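Local coordinates for protein tryptophan halogenase (Shewanella frigidimarina, PDB 2PYX) that probably acts as an FAD-dependent monooxygenase-type enzyme that halogenates tryptophan or a related substrate, at residues G207-L212 with Q223-C228; A340-W343 with C347-I350; V261-S264 with P269-S272; I284-L289 with F314-V319; Y412-R417 with Y470-N475. All blocks are in the same frame, centred on the assembly; numbering follows the deposited sequence. Where two conformers were deposited one is given.

Interaction 1. Residues G207-L212 with Q223-C228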
# COMPACT_ATOMS: atom_id res chain seq x y z
N GLY A 207 18.61 -28.76 2.48
CA GLY A 207 17.78 -27.89 3.32
C GLY A 207 16.77 -27.05 2.56
O GLY A 207 16.04 -26.27 3.17
N ASP A 208 16.73 -27.21 1.23
CA ASP A 208 15.64 -26.65 0.42
C ASP A 208 14.36 -27.44 0.63
O ASP A 208 14.40 -28.64 0.92
CB ASP A 208 15.94 -26.69 -1.08
CG ASP A 208 17.01 -25.75 -1.52
OD1 ASP A 208 17.44 -24.85 -0.73
OD2 ASP A 208 17.45 -25.92 -2.69
N ILE A 209 13.22 -26.79 0.42
CA ILE A 209 11.94 -27.51 0.35
C ILE A 209 11.89 -28.23 -1.00
O ILE A 209 12.26 -27.69 -2.05
CB ILE A 209 10.74 -26.56 0.47
CG1 ILE A 209 10.82 -25.78 1.79
CG2 ILE A 209 9.45 -27.34 0.39
CD1 ILE A 209 9.82 -24.68 1.88
N GLU A 210 11.50 -29.50 -0.95
CA GLU A 210 11.43 -30.38 -2.12
C GLU A 210 9.99 -30.65 -2.53
O GLU A 210 9.64 -30.67 -3.70
CB GLU A 210 12.11 -31.70 -1.76
CG GLU A 210 11.99 -32.76 -2.78
CD GLU A 210 12.71 -33.99 -2.31
OE1 GLU A 210 13.94 -34.04 -2.51
OE2 GLU A 210 12.05 -34.85 -1.68
N LYS A 211 9.14 -30.88 -1.56
CA LYS A 211 7.78 -31.22 -1.85
C LYS A 211 6.90 -31.03 -0.64
O LYS A 211 7.39 -30.91 0.49
CB LYS A 211 7.67 -32.66 -2.40
CG LYS A 211 8.03 -33.73 -1.40
CD LYS A 211 8.08 -35.09 -2.07
CE LYS A 211 8.55 -36.18 -1.12
NZ LYS A 211 8.78 -37.46 -1.90
N LEU A 212 5.61 -30.93 -0.90
CA LEU A 212 4.61 -30.82 0.13
C LEU A 212 3.75 -32.06 0.07
O LEU A 212 3.41 -32.52 -1.00
CB LEU A 212 3.72 -29.60 -0.07
CG LEU A 212 4.48 -28.29 -0.21
CD1 LEU A 212 3.46 -27.19 -0.42
CD2 LEU A 212 5.31 -28.01 1.04
N GLN A 223 10.08 -26.54 -7.18
CA GLN A 223 11.44 -26.03 -7.15
C GLN A 223 11.55 -24.69 -6.41
O GLN A 223 12.64 -24.32 -5.95
CB GLN A 223 11.96 -25.85 -8.56
CG GLN A 223 12.16 -27.16 -9.33
CD GLN A 223 12.44 -26.87 -10.74
OE1 GLN A 223 11.54 -26.54 -11.52
NE2 GLN A 223 13.71 -26.95 -11.11
N LEU A 224 10.44 -23.96 -6.35
CA LEU A 224 10.40 -22.66 -5.73
C LEU A 224 9.05 -22.60 -5.05
O LEU A 224 8.02 -22.90 -5.67
CB LEU A 224 10.51 -21.57 -6.77
CG LEU A 224 10.64 -20.17 -6.20
CD1 LEU A 224 11.93 -19.93 -5.44
CD2 LEU A 224 10.52 -19.18 -7.35
N PHE A 225 9.05 -22.24 -3.76
CA PHE A 225 7.86 -22.21 -2.95
C PHE A 225 7.58 -20.78 -2.49
O PHE A 225 8.49 -20.12 -1.97
CB PHE A 225 8.05 -23.13 -1.75
CG PHE A 225 8.09 -24.56 -2.15
CD1 PHE A 225 9.26 -25.13 -2.63
CD2 PHE A 225 6.91 -25.32 -2.14
CE1 PHE A 225 9.27 -26.48 -3.07
CE2 PHE A 225 6.95 -26.66 -2.58
CZ PHE A 225 8.09 -27.21 -3.03
N ILE A 226 6.34 -20.32 -2.66
CA ILE A 226 5.99 -18.97 -2.29
C ILE A 226 5.14 -19.06 -1.06
O ILE A 226 4.07 -19.70 -1.09
CB ILE A 226 5.21 -18.24 -3.40
CG1 ILE A 226 5.82 -18.43 -4.78
CG2 ILE A 226 5.05 -16.78 -3.02
CD1 ILE A 226 7.22 -18.07 -4.90
N ASP A 227 5.58 -18.44 0.03
CA ASP A 227 4.82 -18.47 1.26
C ASP A 227 3.82 -17.30 1.26
O ASP A 227 4.21 -16.16 1.48
CB ASP A 227 5.75 -18.37 2.47
CG ASP A 227 5.03 -18.59 3.78
OD1 ASP A 227 3.80 -18.54 3.80
OD2 ASP A 227 5.71 -18.75 4.82
N CYS A 228 2.55 -17.63 1.03
CA CYS A 228 1.44 -16.71 1.13
C CYS A 228 0.47 -17.13 2.27
O CYS A 228 -0.75 -16.90 2.20
CB CYS A 228 0.75 -16.64 -0.23
SG CYS A 228 1.82 -15.91 -1.49

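Interaction 2. Residues A340-W343 with C347-I350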
# COMPACT_ATOMS: atom_id res chain seq x y z
N ALA A 340 13.47 -10.90 8.70
CA ALA A 340 14.77 -10.32 8.37
C ALA A 340 15.12 -10.40 6.86
O ALA A 340 15.87 -9.57 6.34
CB ALA A 340 15.85 -10.98 9.20
N LYS A 341 14.64 -11.47 6.21
CA LYS A 341 14.77 -11.71 4.78
C LYS A 341 13.39 -12.10 4.26
O LYS A 341 12.61 -12.67 5.03
CB LYS A 341 15.72 -12.91 4.56
CG LYS A 341 17.16 -12.68 4.88
CD LYS A 341 17.94 -13.95 5.13
CE LYS A 341 18.45 -14.55 3.91
NZ LYS A 341 19.46 -15.62 4.28
N CYS A 342 13.08 -11.84 3.00
CA CYS A 342 11.87 -12.42 2.37
C CYS A 342 12.16 -13.72 1.60
O CYS A 342 11.22 -14.41 1.25
CB CYS A 342 11.16 -11.47 1.41
SG CYS A 342 12.05 -11.04 -0.08
N TRP A 343 13.42 -14.04 1.35
CA TRP A 343 13.79 -15.16 0.49
C TRP A 343 14.91 -15.97 1.18
O TRP A 343 15.98 -15.45 1.43
CB TRP A 343 14.24 -14.66 -0.87
CG TRP A 343 14.40 -15.69 -1.95
CD1 TRP A 343 14.64 -17.02 -1.81
CD2 TRP A 343 14.36 -15.41 -3.36
NE1 TRP A 343 14.74 -17.61 -3.08
CE2 TRP A 343 14.57 -16.65 -4.03
CE3 TRP A 343 14.17 -14.24 -4.12
CZ2 TRP A 343 14.59 -16.74 -5.40
CZ3 TRP A 343 14.17 -14.33 -5.48
CH2 TRP A 343 14.39 -15.58 -6.12
N CYS A 347 12.51 -20.49 -0.95
CA CYS A 347 11.23 -20.03 -0.43
C CYS A 347 11.23 -18.51 -0.35
O CYS A 347 12.12 -17.91 0.26
CB CYS A 347 10.94 -20.62 0.96
SG CYS A 347 9.38 -20.03 1.69
N ILE A 348 10.22 -17.90 -0.96
CA ILE A 348 10.03 -16.46 -0.84
C ILE A 348 8.65 -16.17 -0.24
O ILE A 348 7.64 -16.74 -0.64
CB ILE A 348 10.32 -15.75 -2.19
CG1 ILE A 348 10.35 -14.22 -2.03
CG2 ILE A 348 9.36 -16.21 -3.28
CD1 ILE A 348 10.71 -13.49 -3.32
N ALA A 349 8.62 -15.27 0.74
CA ALA A 349 7.39 -14.90 1.42
C ALA A 349 6.80 -13.64 0.77
O ALA A 349 7.51 -12.65 0.53
CB ALA A 349 7.61 -14.67 2.90
N ILE A 350 5.50 -13.69 0.51
CA ILE A 350 4.79 -12.57 -0.10
C ILE A 350 3.51 -12.31 0.70
O ILE A 350 2.76 -13.26 1.02
CB ILE A 350 4.51 -12.82 -1.60
CG1 ILE A 350 5.84 -13.09 -2.34
CG2 ILE A 350 3.72 -11.69 -2.24
CD1 ILE A 350 5.77 -13.23 -3.85

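Interaction 3. Residues V261-S264 with P269-S272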
# COMPACT_ATOMS: atom_id res chain seq x y z
N VAL A 261 -19.29 0.54 7.71
CA VAL A 261 -20.15 1.68 8.02
C VAL A 261 -20.98 2.01 6.76
O VAL A 261 -20.42 2.42 5.74
CB VAL A 261 -19.29 2.93 8.38
CG1 VAL A 261 -20.14 4.13 8.68
CG2 VAL A 261 -18.34 2.63 9.54
N PRO A 262 -22.31 1.83 6.81
CA PRO A 262 -23.07 2.26 5.62
C PRO A 262 -23.07 3.77 5.45
O PRO A 262 -22.86 4.51 6.42
CB PRO A 262 -24.49 1.77 5.92
CG PRO A 262 -24.55 1.67 7.39
CD PRO A 262 -23.18 1.27 7.86
N TYR A 263 -23.24 4.22 4.21
CA TYR A 263 -23.53 5.62 3.93
C TYR A 263 -24.94 5.92 4.42
O TYR A 263 -25.77 5.02 4.49
CB TYR A 263 -23.47 5.90 2.43
CG TYR A 263 -22.07 5.84 1.86
CD1 TYR A 263 -21.10 6.73 2.30
CD2 TYR A 263 -21.73 4.91 0.90
CE1 TYR A 263 -19.80 6.68 1.78
CE2 TYR A 263 -20.44 4.86 0.38
CZ TYR A 263 -19.48 5.75 0.82
OH TYR A 263 -18.19 5.71 0.31
N SER A 264 -25.20 7.19 4.70
CA SER A 264 -26.53 7.63 5.14
C SER A 264 -27.54 7.53 4.00
O SER A 264 -28.71 7.23 4.23
CB SER A 264 -26.47 9.06 5.63
OG SER A 264 -26.34 9.95 4.54
N PRO A 269 -21.94 11.19 -1.19
CA PRO A 269 -20.68 11.35 -1.91
C PRO A 269 -19.60 10.39 -1.42
O PRO A 269 -19.54 10.09 -0.21
CB PRO A 269 -20.26 12.79 -1.60
CG PRO A 269 -21.50 13.46 -1.09
CD PRO A 269 -22.28 12.39 -0.42
N ILE A 270 -18.77 9.94 -2.35
CA ILE A 270 -17.63 9.06 -2.06
C ILE A 270 -16.38 9.92 -2.02
O ILE A 270 -16.14 10.69 -2.94
CB ILE A 270 -17.48 8.00 -3.14
CG1 ILE A 270 -18.76 7.15 -3.28
CG2 ILE A 270 -16.30 7.08 -2.85
CD1 ILE A 270 -18.79 6.31 -4.54
N ALA A 271 -15.58 9.79 -0.96
CA ALA A 271 -14.35 10.56 -0.80
C ALA A 271 -13.31 10.12 -1.84
O ALA A 271 -13.29 8.96 -2.24
CB ALA A 271 -13.81 10.37 0.59
N SER A 272 -12.47 11.06 -2.29
CA SER A 272 -11.47 10.78 -3.31
C SER A 272 -10.21 10.13 -2.75
O SER A 272 -9.44 9.56 -3.52
CB SER A 272 -11.07 12.05 -4.03
OG SER A 272 -12.19 12.66 -4.67
O HOH W 1 -16.49 7.93 1.17

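Interaction 4. Residues I284-L289 with F314-V319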
# COMPACT_ATOMS: atom_id res chain seq x y z
N ILE A 284 -7.60 6.76 13.07
CA ILE A 284 -8.70 6.06 12.45
C ILE A 284 -8.70 6.18 10.93
O ILE A 284 -8.61 7.30 10.42
CB ILE A 284 -10.02 6.59 13.02
CG1 ILE A 284 -10.15 6.08 14.44
CG2 ILE A 284 -11.20 6.13 12.21
CD1 ILE A 284 -11.37 6.64 15.22
N TRP A 285 -8.72 5.03 10.25
CA TRP A 285 -8.79 5.00 8.79
C TRP A 285 -10.25 5.03 8.36
O TRP A 285 -11.14 4.62 9.12
CB TRP A 285 -8.10 3.80 8.18
CG TRP A 285 -8.86 2.51 8.19
CD1 TRP A 285 -9.94 2.18 7.42
CD2 TRP A 285 -8.53 1.35 8.95
NE1 TRP A 285 -10.30 0.87 7.66
CE2 TRP A 285 -9.45 0.35 8.61
CE3 TRP A 285 -7.54 1.06 9.91
CZ2 TRP A 285 -9.40 -0.93 9.19
CZ3 TRP A 285 -7.51 -0.18 10.48
CH2 TRP A 285 -8.44 -1.16 10.13
N ASP A 286 -10.48 5.56 7.16
CA ASP A 286 -11.84 5.67 6.66
C ASP A 286 -11.69 5.52 5.15
O ASP A 286 -11.11 6.40 4.50
CB ASP A 286 -12.46 6.99 7.11
CG ASP A 286 -13.95 7.09 6.80
OD1 ASP A 286 -14.38 6.55 5.75
OD2 ASP A 286 -14.66 7.78 7.58
N ILE A 287 -12.14 4.39 4.62
CA ILE A 287 -11.96 3.99 3.20
C ILE A 287 -13.36 3.96 2.59
O ILE A 287 -14.20 3.16 3.01
CB ILE A 287 -11.30 2.60 3.11
CG1 ILE A 287 -9.79 2.74 3.38
CG2 ILE A 287 -11.49 1.95 1.74
CD1 ILE A 287 -9.06 1.44 3.51
N GLY A 288 -13.58 4.78 1.58
CA GLY A 288 -14.89 4.89 0.92
C GLY A 288 -14.97 4.00 -0.30
O GLY A 288 -14.22 4.17 -1.27
N LEU A 289 -15.86 3.00 -0.22
CA LEU A 289 -16.26 2.14 -1.35
C LEU A 289 -17.61 2.66 -1.86
O LEU A 289 -18.21 3.52 -1.26
CB LEU A 289 -16.38 0.66 -0.95
CG LEU A 289 -15.17 0.01 -0.25
CD1 LEU A 289 -15.45 -1.43 0.08
CD2 LEU A 289 -13.92 0.10 -1.07
N PHE A 314 -16.31 4.68 18.43
CA PHE A 314 -17.75 4.98 18.35
C PHE A 314 -17.99 6.48 18.32
O PHE A 314 -18.93 6.94 17.65
CB PHE A 314 -18.53 4.30 19.50
CG PHE A 314 -18.67 2.82 19.37
CD1 PHE A 314 -18.21 2.12 18.26
CD2 PHE A 314 -19.27 2.08 20.38
CE1 PHE A 314 -18.34 0.74 18.16
CE2 PHE A 314 -19.42 0.71 20.27
CZ PHE A 314 -18.97 0.04 19.16
N ASN A 315 -17.20 7.26 19.04
CA ASN A 315 -17.26 8.71 18.97
C ASN A 315 -17.02 9.20 17.56
O ASN A 315 -17.71 10.09 17.06
CB ASN A 315 -16.29 9.38 19.94
CG ASN A 315 -16.69 9.21 21.40
OD1 ASN A 315 -17.82 8.84 21.70
ND2 ASN A 315 -15.74 9.46 22.30
N TYR A 316 -16.01 8.63 16.88
CA TYR A 316 -15.72 9.03 15.50
C TYR A 316 -16.91 8.74 14.59
O TYR A 316 -17.18 9.52 13.65
CB TYR A 316 -14.46 8.29 15.00
CG TYR A 316 -14.15 8.47 13.53
CD1 TYR A 316 -13.33 9.50 13.08
CD2 TYR A 316 -14.68 7.61 12.58
CE1 TYR A 316 -13.05 9.65 11.74
CE2 TYR A 316 -14.40 7.77 11.21
CZ TYR A 316 -13.61 8.82 10.82
OH TYR A 316 -13.30 9.01 9.48
N LEU A 317 -17.58 7.62 14.83
CA LEU A 317 -18.75 7.21 14.03
C LEU A 317 -19.99 8.02 14.39
O LEU A 317 -20.95 8.02 13.63
CB LEU A 317 -19.06 5.73 14.23
CG LEU A 317 -17.99 4.71 13.75
CD1 LEU A 317 -18.31 3.29 14.21
CD2 LEU A 317 -17.77 4.78 12.24
N GLY A 318 -19.98 8.69 15.54
CA GLY A 318 -21.11 9.51 15.96
C GLY A 318 -22.25 8.67 16.51
O GLY A 318 -23.42 9.05 16.39
N VAL A 319 -21.93 7.53 17.12
CA VAL A 319 -22.94 6.63 17.65
C VAL A 319 -22.77 6.43 19.15
O VAL A 319 -21.66 6.40 19.66
CB VAL A 319 -22.95 5.25 16.93
CG1 VAL A 319 -23.16 5.45 15.44
CG2 VAL A 319 -21.67 4.45 17.17
O HOH W 2 -10.47 9.19 9.17

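Interaction 5. Residues Y412-R417 with Y470-N475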
# COMPACT_ATOMS: atom_id res chain seq x y z
N TYR A 412 4.34 10.63 12.66
CA TYR A 412 4.16 10.86 14.10
C TYR A 412 5.15 11.85 14.66
O TYR A 412 4.82 12.67 15.52
CB TYR A 412 4.32 9.54 14.87
CG TYR A 412 3.30 8.50 14.55
CD1 TYR A 412 2.07 8.50 15.19
CD2 TYR A 412 3.51 7.49 13.60
CE1 TYR A 412 1.14 7.56 14.89
CE2 TYR A 412 2.57 6.52 13.34
CZ TYR A 412 1.37 6.57 13.98
OH TYR A 412 0.41 5.61 13.71
N VAL A 413 6.40 11.73 14.25
CA VAL A 413 7.49 12.45 14.96
C VAL A 413 7.39 13.95 14.86
O VAL A 413 7.84 14.67 15.75
CB VAL A 413 8.89 12.10 14.43
CG1 VAL A 413 9.99 12.99 15.12
CG2 VAL A 413 9.20 10.70 14.66
N ILE A 414 6.84 14.43 13.74
CA ILE A 414 6.75 15.87 13.51
C ILE A 414 5.40 16.49 13.89
O ILE A 414 5.14 17.68 13.60
CB ILE A 414 7.16 16.24 12.07
CG1 ILE A 414 6.16 15.71 11.06
CG2 ILE A 414 8.57 15.73 11.80
CD1 ILE A 414 6.59 15.91 9.61
N SER A 415 4.58 15.73 14.59
CA SER A 415 3.40 16.32 15.22
C SER A 415 3.80 17.28 16.33
O SER A 415 4.87 17.17 16.93
CB SER A 415 2.51 15.22 15.84
OG SER A 415 1.30 15.80 16.34
N GLN A 416 2.88 18.22 16.61
CA GLN A 416 3.03 19.12 17.75
C GLN A 416 2.03 18.76 18.85
O GLN A 416 1.88 19.50 19.85
CB GLN A 416 2.87 20.58 17.33
CG GLN A 416 4.00 21.05 16.42
CD GLN A 416 3.97 22.56 16.21
OE1 GLN A 416 2.91 23.13 15.94
NE2 GLN A 416 5.13 23.20 16.35
N ARG A 417 1.34 17.65 18.70
CA ARG A 417 0.39 17.21 19.73
C ARG A 417 1.10 17.03 21.08
O ARG A 417 2.14 16.42 21.17
CB ARG A 417 -0.28 15.91 19.34
CG ARG A 417 -1.41 16.04 18.39
CD ARG A 417 -1.83 14.73 17.81
NE ARG A 417 -3.17 14.68 17.27
CZ ARG A 417 -4.26 14.39 17.98
NH1 ARG A 417 -4.18 14.09 19.28
NH2 ARG A 417 -5.44 14.35 17.41
N TYR A 470 6.16 18.77 4.83
CA TYR A 470 5.63 20.13 4.69
C TYR A 470 4.13 20.19 4.83
O TYR A 470 3.58 21.24 5.18
CB TYR A 470 6.14 20.77 3.41
CG TYR A 470 7.65 20.86 3.43
CD1 TYR A 470 8.35 21.51 4.47
CD2 TYR A 470 8.42 20.17 2.49
CE1 TYR A 470 9.71 21.50 4.55
CE2 TYR A 470 9.82 20.19 2.57
CZ TYR A 470 10.47 20.84 3.58
OH TYR A 470 11.84 20.83 3.67
N GLY A 471 3.43 19.08 4.60
CA GLY A 471 2.03 19.00 5.00
C GLY A 471 1.86 19.30 6.48
O GLY A 471 0.86 19.95 6.89
N MSE A 472 2.80 18.84 7.28
CA MSE A 472 2.77 19.00 8.72
C MSE A 472 3.57 20.19 9.21
O MSE A 472 3.91 20.29 10.39
CB MSE A 472 3.21 17.68 9.38
CG MSE A 472 2.32 16.54 9.00
SE MSE A 472 2.74 14.90 10.01
CE MSE A 472 2.19 15.55 11.86
N SER A 473 3.86 21.14 8.32
CA SER A 473 4.40 22.45 8.69
C SER A 473 5.80 22.43 9.29
O SER A 473 6.20 23.34 10.03
CB SER A 473 3.45 23.18 9.63
OG SER A 473 2.21 23.34 8.97
N PHE A 474 6.58 21.41 8.91
CA PHE A 474 7.97 21.35 9.36
C PHE A 474 8.78 22.51 8.79
O PHE A 474 8.60 22.86 7.62
CB PHE A 474 8.55 20.03 8.91
CG PHE A 474 9.94 19.73 9.42
CD1 PHE A 474 10.14 18.98 10.55
CD2 PHE A 474 11.07 20.12 8.68
CE1 PHE A 474 11.41 18.63 10.96
CE2 PHE A 474 12.32 19.78 9.11
CZ PHE A 474 12.50 19.04 10.24
N ASN A 475 9.64 23.11 9.60
CA ASN A 475 10.44 24.24 9.15
C ASN A 475 11.81 23.83 8.62
O ASN A 475 12.55 23.12 9.31
CB ASN A 475 10.63 25.24 10.29
CG ASN A 475 9.35 25.96 10.66
OD1 ASN A 475 9.01 26.04 11.83
ND2 ASN A 475 8.66 26.52 9.67
O HOH W 3 2.97 19.36 12.83
O HOH W 4 6.25 19.64 11.92

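Interaction 1. Residues G207-L212 with Q223-C228
Ile209 and Phe225 meet where strands 209-212 and 224-227 pass with their axes 7.8 Å apart and their directions 69° from each other, too steep and too distant for pairing in one sheet. Each residue has its CB turned toward the other strand. Phe225 CG stands anti to its own carbonyl carbon (chi1 -68°), which sends the ring out of its sheet to Ile209. There the CG2 methyl rests over the ring centre, 3.6 Å from the centroid and 12° off the normal, a CH-pi contact. Leu212 meets the same ring obliquely, its CG 3.8 Å from Phe225 CE2. Ile209 O lies 3.4 Å from Phe225 CE1, and Glu210 O is at the edge, near the ring plane. A classic beta bulge sets Glu210 and Lys211 opposite the single residue Ile202 of strand 198-203. Leu235 of helix 234-239 also packs on Phe225. An alanine in place of this phenylalanine would remove the ring and is likely to open a gap beneath Ile209 CG2 and Leu212 CG. Among the side chains, then, Ile209 and Leu212 hold the Phe225 ring by apolar and CH-pi contact, while a polar link between the two segments runs through Asn346, whose ND2 bonds both backbone oxygens, Ile209 O and Gln223 O.

Interaction 2. Residues A340-W343 with C347-I350
Trp343 and Ile348 form an antiparallel non-hydrogen-bonded pair, their CA atoms 4.2 Å apart, and both side chains leave the sheet on the same face. This is the tight part. Ala349 N donates to Cys342 O at 2.8 Å, with 164° at the hydrogen and the donor lying close to the direction of the carbonyl bond. The same oxygen receives a CA-H...O contact from Ile348 CA at 3.2 Å, while Cys347 O is matched by Trp343 CA, also at 3.2 Å. The indole stands with CG anti to the backbone N (chi1 -169°), which brings Ile348 CB over one of its faces, 4.0 Å above the plane and displaced toward the rim. In the Ile348 conformer described, one of two deposited, CD1 reaches Trp343 CE3 at 3.6 Å. Packing is looser beside it: Cys342 SG comes no closer than 4.1 Å to Ile348 CG1. Toward Ala340 and Lys341 the chain is partly exposed and departs from the strand; Lys341 NZ turns instead to Gln344 OE1. Trp343 is also covered by Met386 and Ser390 of helix 383-413 and by Leu375 of helix 363-377. Strand 343-344 is the outermost one of the Rossmann-type sheet, where it flanks 347-349. One straight backbone bond, two CA-H...O contacts and apolar packing of Ile348 on the indole hold this short edge hairpin, so the buried Cys342 carbonyl is satisfied by its neighbouring strand while the indole is held mainly by packing, with a weak hydrogen bond from Trp343 NE1 to Asn345 O.

Interaction 3. Residues V261-S264 with P269-S272
The Tyr263 ring takes neither Pro269 nor Ile270 squarely on a face: Pro269 O, 4.0 Å from Tyr263 CE1, and Ile270 CG1 both approach it obliquely. Its edge is better defined. Water 1 lies there in the ring plane and donates to Tyr263 OH at 2.9 Å. That water in turn accepts from Ala271 N at 3.0 Å, so the two segments are linked through solvent rather than by a direct bond. The hydroxyl has a second mate, since it gives its own proton to the carbonyl oxygen of Leu289. Two partners therefore grip Tyr263 OH and fix where the end of the ring sits. Ile270 borders the hydroxyl with both of its branches, CG1 and CG2 each 3.9 Å from Tyr263 OH, and the two side chains run at about a right angle. The phenol gets there because CG stands anti to the carbonyl carbon (chi1 -70°), with CB already turned toward 269-272. In the fold these residues belong to the connection between strands 255-262 and 274-279 of the large mixed sheet, and the ring reaches from one side of that loop to the other. Arg512 of helix 511-520 touches Tyr263 and Ile270 alike, and Leu515 packs on Ile270, bringing the C-terminal helix against the loop. Further on, Ile270 O accepts from Asn511 ND2. The side chain of Ile270 comes within about 9 Å of that of Lys89, the predicted active-site lysine.

Interaction 4. Residues I284-L289 with F314-V319
Tyr316 OH is held by two groups: it donates to Asp286 OD2 at 2.6 Å and accepts a hydrogen bond from water 2 at 2.9 Å. The carboxylate uses the anti lone pair of OD2, pointing away from its other oxygen. OD2 lies at the ring edge in its plane, although carboxylate and ring are turned 67° against each other. Water 2 also donates to Ile284 O, 2.9 Å away, which ties the phenol to the strand backbone. Over one ring face sits Ile284 CG2, 3.7 Å from the centroid and 8° off the normal, a CH-pi contact. The other branch of Ile284 runs back along the tyrosine, CD1 meeting Tyr316 CB at 3.5 Å. With CG anti to its backbone N (chi1 172°), the tyrosine extends from the helix across to the sheet. A phenylalanine at this position would keep the ring but would probably leave Asp286 OD2 without its donor and water 2 without one acceptor. Just beyond, Gly318, with positive phi, ends the helix in a Schellman motif. The contact is one of a helix packed on a sheet: the last turn of helix 306-317 lies against the mixed sheet, with Tyr316 reaching Ile284 and Asp286 on one strand and Thr277 on its neighbour 274-279.

Interaction 5. Residues Y412-R417 with Y470-N475
Met472, present as selenomethionine, meets Ile414 from its first side-chain atom: CB lies 3.8 Å from Ile414 CD1. Farther along, SE comes to 3.7 Å from Ile414 CG1, where the isoleucine branch crosses the selenium end obliquely. The chain then bends at chi3 (66°), and this turn carries CE off Ile414 to the next residue, 3.6 Å from Ser415 N. There the methyl also borders Ser415 CA and CB. Ile414 places its second branch elsewhere, CG2 approaching Phe474 CD1 at 3.8 Å from an oblique direction, the isoleucine and the phenylalanine standing nearly perpendicular. In this way CG1 and CD1 serve Met472 while CG2 serves the phenyl ring. Both segments are helix ends. Helix 383-413 gives way at Ile414, and helix 462-471 finishes in a Schellman motif whose C-prime residue is Ser473, with positive phi. After the first helix, Ser415 OG accepts from Arg417 N at 3.0 Å, which makes an ST turn, and the same hydroxyl is bonded to Trp97 O. Between the two backbones, waters 3 and 4 each reach both Ile414 O and Met472 O. Water 3 lies 2.9 Å from Ile414 O, and water 4 is at the same distance from Met472 O. The two waters have too few hydrogens to serve every acceptor in reach, so not all these bonds can exist together. Leu440 packs on Ile414, and Trp443, from the same helix 434-443, on Phe474. The side chain of Met472 is about 9 Å from that of Glu361, a predicted tryptophan-binding residue.

In the fold
Along the chain the order is 1, 3, 4, 2, 5. Interactions 1 and 2, their centres 11 Å apart, both reach the Rossmann-type sheet, interaction 1 through strand 224-227, which neighbours 347-349 there, with Asp227 N 2.8 Å from Ile348 O. Interactions 3 and 4, centres 10 Å apart, both reach the large mixed sheet, and Val261 CG2 packs 3.5 Å from Leu317 CD2. Some 42 Å separates the centres of 1 and 4, on opposite sides of the chain's centre. Interaction 5, in the helical region, comes within about 8 Å of interaction 4 between nearest atoms. The set thus samples the probable FAD-binding part, the mixed sheet near the predicted catalytic lysine, and the helices beyond.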